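Local coordinates for vacuolar protein sorting protein 36 (Saccharomyces cerevisiae, PDB 2CAY) that probably binds membrane lipids through its PH-like GLUE domain, as part of the ESCRT-II complex that sorts cargo into multivesicular bodies, at residues A[63-68]-A[72-77]. Residues are numbered along the deposited sequence; the frame is centred on the assembly and turned at random.
Sequences IYIDDA and QNSLGL
Tyr-64 and Leu-75 form an antiparallel hydrogen-bonded pair: Tyr-64 N gives its hydrogen to Leu-75 O (2.7 Å), and Leu-75 N returns a bond to Tyr-64 O (2.9 Å). Ser-74, just before Leu-75, continues the pairing with its side chain. Ser-74 OG, set beside its own backbone N (chi1 -58°), accepts a longer, more bent bond from Asp-66 N (3.3 Å, 146° at the hydrogen); a hydroxyl suits the place because it can also donate to Pro-70 O, which can only accept. On the face shared with Leu-75, the Tyr-64 ring swings along its own strand, CG anti to the backbone N (chi1 169°), and Tyr-64 OH reaches the anti lone pair of Asp-66 OD1 at 2.8 Å. The Tyr-64 ring turns an edge to Asn-73 O, 3.8 Å from Tyr-64 CE2. Asp-66 and Asn-73 run side by side, their CB atoms in contact. On the other face Ile-63 and Gly-76 form a non-hydrogen-bonded pair; the glycine sets no side chain beside Ile-63, whose branched chain suits a buried strand and packs on Phe-56. Strands 61-66 and 75-78, antiparallel neighbours joined through the short helix 70-73, lie in one of the two antiparallel sheets of this PH-type domain.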
ATOM      1  N   ILE A  63       2.104 -22.406  11.612  1.00 13.08           N
ATOM      2  CA  ILE A  63       3.135 -22.897  12.500  1.00 13.37           C
ATOM      3  C   ILE A  63       4.502 -22.455  12.057  1.00 13.09           C
ATOM      4  O   ILE A  63       4.884 -22.639  10.915  1.00 13.32           O
ATOM      5  CB  ILE A  63       3.095 -24.440  12.588  1.00 13.34           C
ATOM      6  CG1 ILE A  63       1.761 -24.923  13.217  1.00 14.65           C
ATOM      7  CG2 ILE A  63       4.360 -24.984  13.344  1.00 12.94           C
ATOM      8  CD1 ILE A  63       1.524 -26.436  13.016  1.00 15.05           C
ATOM      9  N   TYR A  64       5.250 -21.853  12.968  1.00 12.04           N
ATOM     10  CA  TYR A  64       6.636 -21.472  12.699  1.00 12.81           C
ATOM     11  C   TYR A  64       7.585 -22.489  13.320  1.00 14.37           C
ATOM     12  O   TYR A  64       7.548 -22.686  14.547  1.00 13.51           O
ATOM     13  CB  TYR A  64       6.900 -20.056  13.240  1.00 12.95           C
ATOM     14  CG  TYR A  64       8.358 -19.657  13.267  1.00 13.66           C
ATOM     15  CD1 TYR A  64       8.961 -19.008  12.164  1.00 14.38           C
ATOM     16  CD2 TYR A  64       9.148 -19.940  14.386  1.00 16.00           C
ATOM     17  CE1 TYR A  64      10.305 -18.670  12.190  1.00 15.94           C
ATOM     18  CE2 TYR A  64      10.495 -19.603  14.416  1.00 15.21           C
ATOM     19  CZ  TYR A  64      11.055 -18.969  13.316  1.00 15.75           C
ATOM     20  OH  TYR A  64      12.379 -18.641  13.355  1.00 15.10           O
ATOM     21  N   ILE A  65       8.434 -23.106  12.485  1.00 15.41           N
ATOM     22  CA  ILE A  65       9.458 -24.074  12.956  1.00 16.86           C
ATOM     23  C   ILE A  65      10.845 -23.435  12.879  1.00 16.88           C
ATOM     24  O   ILE A  65      11.395 -23.230  11.774  1.00 16.39           O
ATOM     25  CB  ILE A  65       9.447 -25.419  12.146  1.00 16.96           C
ATOM     26  CG1 ILE A  65       8.059 -26.078  12.146  1.00 18.60           C
ATOM     27  CG2 ILE A  65      10.543 -26.372  12.661  1.00 17.64           C
ATOM     28  CD1 ILE A  65       7.461 -26.360  13.549  1.00 22.92           C
ATOM     29  N   ASP A  66      11.403 -23.106  14.042  1.00 16.57           N
ATOM     30  CA  ASP A  66      12.705 -22.459  14.111  1.00 18.91           C
ATOM     31  C   ASP A  66      13.826 -23.288  13.475  1.00 20.37           C
ATOM     32  O   ASP A  66      13.938 -24.482  13.746  1.00 21.21           O
ATOM     33  CB  ASP A  66      13.039 -22.099  15.570  1.00 18.92           C
ATOM     34  CG  ASP A  66      14.177 -21.115  15.663  1.00 21.39           C
ATOM     35  OD1 ASP A  66      14.059 -19.988  15.099  1.00 20.83           O
ATOM     36  OD2 ASP A  66      15.213 -21.488  16.267  1.00 22.20           O
ATOM     37  N   ASP A  67      14.648 -22.677  12.621  1.00 21.93           N
ATOM     38  CA  ASP A  67      15.719 -23.426  11.969  1.00 24.48           C
ATOM     39  C   ASP A  67      16.766 -23.883  12.995  1.00 25.40           C
ATOM     40  O   ASP A  67      17.180 -25.036  12.963  1.00 26.06           O
ATOM     41  CB  ASP A  67      16.402 -22.616  10.868  1.00 25.41           C
ATOM     42  CG  ASP A  67      15.616 -22.618   9.539  1.00 29.18           C
ATOM     43  OD1 ASP A  67      14.603 -23.357   9.377  1.00 32.07           O
ATOM     44  OD2 ASP A  67      16.043 -21.872   8.632  1.00 33.54           O
ATOM     45  N   ALA A  68      17.155 -22.981  13.899  1.00 25.37           N
ATOM     46  CA  ALA A  68      18.259 -23.211  14.829  1.00 26.56           C
ATOM     47  C   ALA A  68      17.862 -24.159  15.973  1.00 26.73           C
ATOM     48  O   ALA A  68      18.577 -25.136  16.257  1.00 27.50           O
ATOM     49  CB  ALA A  68      18.802 -21.870  15.377  1.00 25.83           C
ATOM     50  N   GLN A  72      12.618 -26.105  20.689  1.00 25.48           N
ATOM     51  CA  GLN A  72      12.483 -25.084  21.731  1.00 26.26           C
ATOM     52  C   GLN A  72      11.719 -23.838  21.271  1.00 25.55           C
ATOM     53  O   GLN A  72      10.894 -23.287  22.006  1.00 25.70           O
ATOM     54  CB  GLN A  72      13.863 -24.598  22.174  1.00 26.77           C
ATOM     55  CG  GLN A  72      14.653 -25.572  23.010  1.00 32.02           C
ATOM     56  CD  GLN A  72      15.987 -24.979  23.395  1.00 37.85           C
ATOM     57  OE1 GLN A  72      16.046 -24.006  24.153  1.00 41.42           O
ATOM     58  NE2 GLN A  72      17.069 -25.542  22.857  1.00 40.24           N
ATOM     59  N   ASN A  73      12.039 -23.379  20.064  1.00 24.54           N
ATOM     60  CA  ASN A  73      11.622 -22.043  19.613  1.00 23.79           C
ATOM     61  C   ASN A  73      10.538 -22.018  18.517  1.00 22.21           C
ATOM     62  O   ASN A  73      10.270 -20.985  17.902  1.00 22.86           O
ATOM     63  CB  ASN A  73      12.858 -21.228  19.230  1.00 24.37           C
ATOM     64  CG  ASN A  73      13.778 -20.948  20.443  1.00 27.55           C
ATOM     65  OD1 ASN A  73      13.422 -21.256  21.581  1.00 32.02           O
ATOM     66  ND2 ASN A  73      14.948 -20.369  20.194  1.00 28.33           N
ATOM     67  N   SER A  74       9.878 -23.143  18.325  1.00 20.38           N
ATOM     68  CA  SER A  74       8.737 -23.229  17.405  1.00 19.33           C
ATOM     69  C   SER A  74       7.416 -22.744  18.022  1.00 18.95           C
ATOM     70  O   SER A  74       7.175 -22.887  19.249  1.00 18.12           O
ATOM     71  CB  SER A  74       8.619 -24.655  16.850  1.00 19.67           C
ATOM     72  OG  SER A  74       9.831 -24.994  16.192  1.00 18.81           O
ATOM     73  N   LEU A  75       6.572 -22.154  17.178  1.00 16.91           N
ATOM     74  CA  LEU A  75       5.339 -21.474  17.622  1.00 16.84           C
ATOM     75  C   LEU A  75       4.160 -21.747  16.710  1.00 16.27           C
ATOM     76  O   LEU A  75       4.341 -21.994  15.509  1.00 16.67           O
ATOM     77  CB  LEU A  75       5.556 -19.954  17.705  1.00 17.66           C
ATOM     78  CG  LEU A  75       6.539 -19.384  18.735  1.00 18.32           C
ATOM     79  CD1 LEU A  75       6.792 -17.909  18.435  1.00 20.37           C
ATOM     80  CD2 LEU A  75       5.993 -19.607  20.173  1.00 18.43           C
ATOM     81  N   GLY A  76       2.960 -21.677  17.265  1.00 14.38           N
ATOM     82  CA  GLY A  76       1.735 -21.883  16.529  1.00 15.45           C
ATOM     83  C   GLY A  76       0.742 -20.762  16.763  1.00 16.12           C
ATOM     84  O   GLY A  76       0.703 -20.160  17.844  1.00 15.43           O
ATOM     85  N   LEU A  77      -0.044 -20.472  15.736  1.00 15.59           N
ATOM     86  CA  LEU A  77      -1.134 -19.530  15.814  1.00 17.00           C
ATOM     87  C   LEU A  77      -2.421 -20.223  15.353  1.00 15.53           C
ATOM     88  O   LEU A  77      -2.419 -20.873  14.300  1.00 15.70           O
ATOM     89  CB  LEU A  77      -0.773 -18.364  14.834  1.00 16.83           C
ATOM     90  CG  LEU A  77      -1.126 -16.892  15.029  1.00 21.83           C
ATOM     91  CD1 LEU A  77      -0.533 -16.323  16.319  1.00 24.22           C
ATOM     92  CD2 LEU A  77      -0.588 -16.103  13.882  1.00 18.80           C
TER